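Local coordinates for VP5 (Halorubrum pleomorphic virus 2, PDB 6QGI), which is an envelope protein of a haloarchaeal virus that probably drives fusion of the viral and host membranes, at residues 2-6 with 7-11; 122-125 with 126-130. One frame throughout, in Å; residues are numbered along the deposited sequence.

Interaction 1. Residues 2-6 with 7-11; sequences APLVG and VGLAA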
ATOM      1  N   ALA A   2      -7.336   7.002  16.209  1.00 42.32           N
ATOM      2  CA  ALA A   2      -6.871   5.771  15.577  1.00 40.97           C
ATOM      3  C   ALA A   2      -7.250   5.760  14.084  1.00 43.51           C
ATOM      4  O   ALA A   2      -8.380   6.136  13.756  1.00 43.92           O
ATOM      5  CB  ALA A   2      -7.476   4.565  16.283  1.00 41.86           C
ATOM      6  N   PRO A   3      -6.344   5.349  13.160  1.00 38.00           N
ATOM      7  CA  PRO A   3      -6.724   5.318  11.733  1.00 37.13           C
ATOM      8  C   PRO A   3      -7.782   4.239  11.449  1.00 38.97           C
ATOM      9  O   PRO A   3      -7.643   3.103  11.910  1.00 38.44           O
ATOM     10  CB  PRO A   3      -5.403   5.032  11.013  1.00 38.38           C
ATOM     11  CG  PRO A   3      -4.547   4.356  12.019  1.00 42.76           C
ATOM     12  CD  PRO A   3      -4.955   4.885  13.366  1.00 38.80           C
ATOM     13  N   LEU A   4      -8.868   4.627  10.735  1.00 34.10           N
ATOM     14  CA  LEU A   4     -10.010   3.781  10.354  1.00 33.53           C
ATOM     15  C   LEU A   4      -9.561   2.524   9.602  1.00 34.95           C
ATOM     16  O   LEU A   4      -9.991   1.429   9.945  1.00 34.71           O
ATOM     17  CB  LEU A   4     -10.985   4.611   9.476  1.00 34.34           C
ATOM     18  CG  LEU A   4     -12.205   3.909   8.842  1.00 39.96           C
ATOM     19  CD1 LEU A   4     -13.191   3.424   9.903  1.00 40.71           C
ATOM     20  CD2 LEU A   4     -12.909   4.815   7.850  1.00 43.43           C
ATOM     21  N   VAL A   5      -8.713   2.691   8.578  1.00 29.25           N
ATOM     22  CA  VAL A   5      -8.200   1.597   7.761  1.00 27.65           C
ATOM     23  C   VAL A   5      -7.288   0.695   8.612  1.00 30.50           C
ATOM     24  O   VAL A   5      -7.471  -0.526   8.615  1.00 30.61           O
ATOM     25  CB  VAL A   5      -7.481   2.143   6.500  1.00 30.31           C
ATOM     26  CG1 VAL A   5      -6.735   1.041   5.751  1.00 29.61           C
ATOM     27  CG2 VAL A   5      -8.465   2.857   5.580  1.00 30.40           C
ATOM     28  N   GLY A   6      -6.343   1.308   9.322  1.00 25.74           N
ATOM     29  CA  GLY A   6      -5.371   0.604  10.149  1.00 25.24           C
ATOM     30  C   GLY A   6      -5.908  -0.150  11.346  1.00 30.37           C
ATOM     31  O   GLY A   6      -5.462  -1.272  11.606  1.00 30.04           O
ATOM     32  N   VAL A   7      -6.854   0.452  12.090  1.00 28.05           N
ATOM     33  CA  VAL A   7      -7.400  -0.150  13.308  1.00 28.69           C
ATOM     34  C   VAL A   7      -8.817  -0.698  13.078  1.00 33.69           C
ATOM     35  O   VAL A   7      -9.060  -1.880  13.358  1.00 33.88           O
ATOM     36  CB  VAL A   7      -7.360   0.836  14.505  1.00 32.93           C
ATOM     37  CG1 VAL A   7      -7.885   0.183  15.780  1.00 33.21           C
ATOM     38  CG2 VAL A   7      -5.950   1.386  14.722  1.00 32.18           C
ATOM     39  N   GLY A   8      -9.725   0.160  12.606  1.00 29.98           N
ATOM     40  CA  GLY A   8     -11.123  -0.194  12.379  1.00 30.15           C
ATOM     41  C   GLY A   8     -11.343  -1.323  11.397  1.00 33.12           C
ATOM     42  O   GLY A   8     -12.170  -2.201  11.641  1.00 33.38           O
ATOM     43  N   LEU A   9     -10.592  -1.318  10.289  1.00 28.14           N
ATOM     44  CA  LEU A   9     -10.737  -2.339   9.259  1.00 27.30           C
ATOM     45  C   LEU A   9      -9.616  -3.372   9.315  1.00 29.65           C
ATOM     46  O   LEU A   9      -9.676  -4.355   8.572  1.00 29.31           O
ATOM     47  CB  LEU A   9     -10.808  -1.694   7.858  1.00 27.10           C
ATOM     48  CG  LEU A   9     -11.822  -0.548   7.667  1.00 32.00           C
ATOM     49  CD1 LEU A   9     -11.563   0.205   6.380  1.00 31.67           C
ATOM     50  CD2 LEU A   9     -13.266  -1.044   7.741  1.00 34.62           C
ATOM     51  N   ALA A  10      -8.613  -3.176  10.214  1.00 25.43           N
ATOM     52  CA  ALA A  10      -7.431  -4.041  10.383  1.00 24.44           C
ATOM     53  C   ALA A  10      -6.793  -4.282   9.006  1.00 28.76           C
ATOM     54  O   ALA A  10      -6.420  -5.400   8.648  1.00 28.67           O
ATOM     55  CB  ALA A  10      -7.814  -5.354  11.067  1.00 25.49           C
ATOM     56  N   ALA A  11      -6.726  -3.200   8.220  1.00 25.65           N
ATOM     57  CA  ALA A  11      -6.258  -3.186   6.848  1.00 25.63           C
ATOM     58  C   ALA A  11      -5.072  -2.224   6.650  1.00 30.10           C
ATOM     59  O   ALA A  11      -4.537  -1.681   7.619  1.00 30.17           O
ATOM     60  CB  ALA A  11      -7.416  -2.792   5.934  1.00 26.86           C
TER
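The short, weakly bonded helix 4-8 and the turn that unwinds it bring V7, L9 and A11 back onto P3, L4 and V5, and the three backbone bonds that result span ever longer intervals. V7 N donates to P3 O in the ordinary i-to-i+4 step of an alpha-helix, at 2.8 Å. L9 N reaches L4 O one residue further on, the pi-type step, with the donor nearly in line with the carbonyl but a bent N-H (135°). A11 N then spans six residues to V5 O and is straighter (156°). The widening coil is thus a helix opening out as it ends, and A10, with positive phi, carries the backbone out of it.

Side chains fill in round these bonds. L9 has CG beside its own backbone N (chi1 -51°), which folds the branch back over the preceding turn: CG lies 3.5 Å from L4 O, and CD1 sits 3.9 Å from V5 CA. V5 places CG1 against A11, 3.9 Å from its CB. At the start of the helix V7 CG2 touches two neighbours, A2 CB and P3 CD, each at 3.9 Å, so proline CD and the alanine methyl meet one valine branch. G6 CA adds a CA-H...O contact to A11 O at 3.5 Å.

The turn packs against the beta strands: V5, L9 and A11 all touch I437 of strand 434-439, and L9 also reaches L314, M349 and V352; G8 O is held by T310 and A10 by the backbone of G441. The arrangement is that of a short, weakly bonded helix that widens through a pi-type turn and a still wider closing bond before strand 11-13, which pairs antiparallel with strand 434-439.

Interaction 2. Residues 122-125 with 126-130; sequences AELD and SILST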
ATOM      1  N   ALA A 122      16.865   9.487   4.606  1.00 19.39           N
ATOM      2  CA  ALA A 122      17.054  10.940   4.739  1.00 20.14           C
ATOM      3  C   ALA A 122      16.339  11.474   5.991  1.00 25.14           C
ATOM      4  O   ALA A 122      16.919  12.257   6.751  1.00 25.28           O
ATOM      5  CB  ALA A 122      16.540  11.652   3.499  1.00 20.69           C
ATOM      6  N   GLU A 123      15.087  11.022   6.205  1.00 21.81           N
ATOM      7  CA  GLU A 123      14.250  11.367   7.355  1.00 21.54           C
ATOM      8  C   GLU A 123      14.867  10.818   8.634  1.00 26.77           C
ATOM      9  O   GLU A 123      14.846  11.507   9.657  1.00 27.35           O
ATOM     10  CB  GLU A 123      12.841  10.802   7.150  1.00 21.80           C
ATOM     11  CG  GLU A 123      11.804  11.280   8.141  1.00 28.89           C
ATOM     12  CD  GLU A 123      10.466  10.613   7.919  1.00 46.34           C
ATOM     13  OE1 GLU A 123       9.468  11.339   7.715  1.00 39.81           O
ATOM     14  OE2 GLU A 123      10.414   9.363   7.948  1.00 44.65           O
ATOM     15  N   LEU A 124      15.423   9.582   8.572  1.00 22.94           N
ATOM     16  CA  LEU A 124      16.095   8.937   9.697  1.00 23.32           C
ATOM     17  C   LEU A 124      17.334   9.737  10.078  1.00 29.73           C
ATOM     18  O   LEU A 124      17.578   9.933  11.266  1.00 30.15           O
ATOM     19  CB  LEU A 124      16.461   7.468   9.380  1.00 23.02           C
ATOM     20  CG  LEU A 124      17.213   6.672  10.470  1.00 28.19           C
ATOM     21  CD1 LEU A 124      16.379   6.513  11.738  1.00 27.97           C
ATOM     22  CD2 LEU A 124      17.656   5.316   9.956  1.00 30.40           C
ATOM     23  N   ASP A 125      18.092  10.232   9.070  1.00 27.33           N
ATOM     24  CA  ASP A 125      19.297  11.032   9.285  1.00 28.35           C
ATOM     25  C   ASP A 125      18.966  12.315  10.048  1.00 32.27           C
ATOM     26  O   ASP A 125      19.687  12.656  10.991  1.00 33.39           O
ATOM     27  CB  ASP A 125      19.998  11.348   7.957  1.00 30.78           C
ATOM     28  CG  ASP A 125      21.339  12.052   8.116  1.00 43.86           C
ATOM     29  OD1 ASP A 125      22.169  11.584   8.938  1.00 45.18           O
ATOM     30  OD2 ASP A 125      21.563  13.066   7.414  1.00 49.23           O
ATOM     31  N   SER A 126      17.854  12.990   9.679  1.00 27.61           N
ATOM     32  CA  SER A 126      17.401  14.208  10.352  1.00 27.77           C
ATOM     33  C   SER A 126      16.791  13.888  11.730  1.00 31.62           C
ATOM     34  O   SER A 126      16.808  14.761  12.594  1.00 32.37           O
ATOM     35  CB  SER A 126      16.437  15.010   9.483  1.00 31.43           C
ATOM     36  OG  SER A 126      15.341  14.239   9.024  1.00 42.98           O
ATOM     37  N   ILE A 127      16.309  12.637  11.960  1.00 27.01           N
ATOM     38  CA  ILE A 127      15.832  12.196  13.281  1.00 26.39           C
ATOM     39  C   ILE A 127      17.063  12.090  14.189  1.00 31.95           C
ATOM     40  O   ILE A 127      17.098  12.723  15.246  1.00 32.46           O
ATOM     41  CB  ILE A 127      15.020  10.863  13.246  1.00 27.99           C
ATOM     42  CG1 ILE A 127      13.605  11.063  12.674  1.00 27.41           C
ATOM     43  CG2 ILE A 127      14.960  10.203  14.634  1.00 28.15           C
ATOM     44  CD1 ILE A 127      13.005   9.804  11.995  1.00 31.31           C
ATOM     45  N   LEU A 128      18.091  11.329  13.735  1.00 28.39           N
ATOM     46  CA  LEU A 128      19.353  11.102  14.449  1.00 28.73           C
ATOM     47  C   LEU A 128      20.096  12.424  14.717  1.00 33.23           C
ATOM     48  O   LEU A 128      20.842  12.496  15.689  1.00 34.32           O
ATOM     49  CB  LEU A 128      20.266  10.112  13.692  1.00 28.65           C
ATOM     50  CG  LEU A 128      19.704   8.715  13.378  1.00 31.56           C
ATOM     51  CD1 LEU A 128      20.531   8.025  12.322  1.00 32.04           C
ATOM     52  CD2 LEU A 128      19.618   7.849  14.603  1.00 33.21           C
ATOM     53  N   SER A 129      19.876  13.465  13.881  1.00 28.90           N
ATOM     54  CA  SER A 129      20.456  14.794  14.079  1.00 29.32           C
ATOM     55  C   SER A 129      19.754  15.465  15.254  1.00 31.20           C
ATOM     56  O   SER A 129      20.414  15.871  16.210  1.00 32.08           O
ATOM     57  CB  SER A 129      20.331  15.645  12.817  1.00 33.65           C
ATOM     58  OG  SER A 129      21.097  15.125  11.744  1.00 44.06           O
ATOM     59  N   THR A 130      18.408  15.509  15.206  1.00 25.13           N
ATOM     60  CA  THR A 130      17.526  16.079  16.230  1.00 24.30           C
ATOM     61  C   THR A 130      17.709  15.362  17.585  1.00 27.40           C
ATOM     62  O   THR A 130      17.644  16.016  18.629  1.00 28.40           O
ATOM     63  CB  THR A 130      16.059  16.008  15.758  1.00 29.22           C
ATOM     64  OG1 THR A 130      15.948  16.568  14.455  1.00 25.91           O
ATOM     65  CG2 THR A 130      15.122  16.752  16.663  1.00 30.80           C
TER
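With chi1 at 54°, S126 tucks OG between its own N and carbonyl carbon, and the hydroxyl swings back along the helix to E123 O; S129 instead sets OG beside its backbone N (chi1 -66°) and turns to D125 O. These are two forms of one principle: inside helix 91-133 a serine can spend its proton on a carbonyl of the previous turn. S126 OG donates to E123 O at 2.8 Å from above the carbonyl plane, the C=O...O angle being only 110°. I127 N binds the same oxygen at 3.0 Å from the same face, so E123 O is gripped twice. S129 OG lies 2.9 Å from D125 O, tilted off its plane, and backs up a weak bond from S129 N.

The apolar side chains also meet one turn apart. L128 brings CG past the end of the L124 carbonyl, 3.2 Å from the oxygen that its own N binds, and its CD1 meets L124 CG at 4.0 Å, the two leucines slanting across each other. I127 extends CD1 to 3.9 Å from L124 CA. The leucines touch A158 of strand 155-159, and I127 packs on V44 and T47 of helix 37-60.

T130 OG1 bonds S126 O at 2.7 Å beside the T130 N bond, and P31 O lies near enough to compete for the same proton. The hydroxyls of S126 and S129 are thus satisfied by carbonyls of their own helix, while the carboxylate of E123, bonded also by D29 N, is probably balanced in charge by its salt bridge to R51, tying helix 91-133 to helix 37-60.

Interactions 1 and 2 are separate local contacts in one chain: their centres lie 28 Å apart, and their nearest atoms remain about 16 Å from one another. Both join residues a few positions apart, but only interaction 2 is helical throughout. Residues 2-11 end a short helix on the beta-rich part of the protein, whereas residues 122-130 lie in a long helix of the N-terminal envelope-protein family region. The side chain of L4 in interaction 1 lies about 13 Å from the sugar attached to N396. Both contacts read as packing of their own part of the fold, and the N396 glycan is a modification, not a binding pocket.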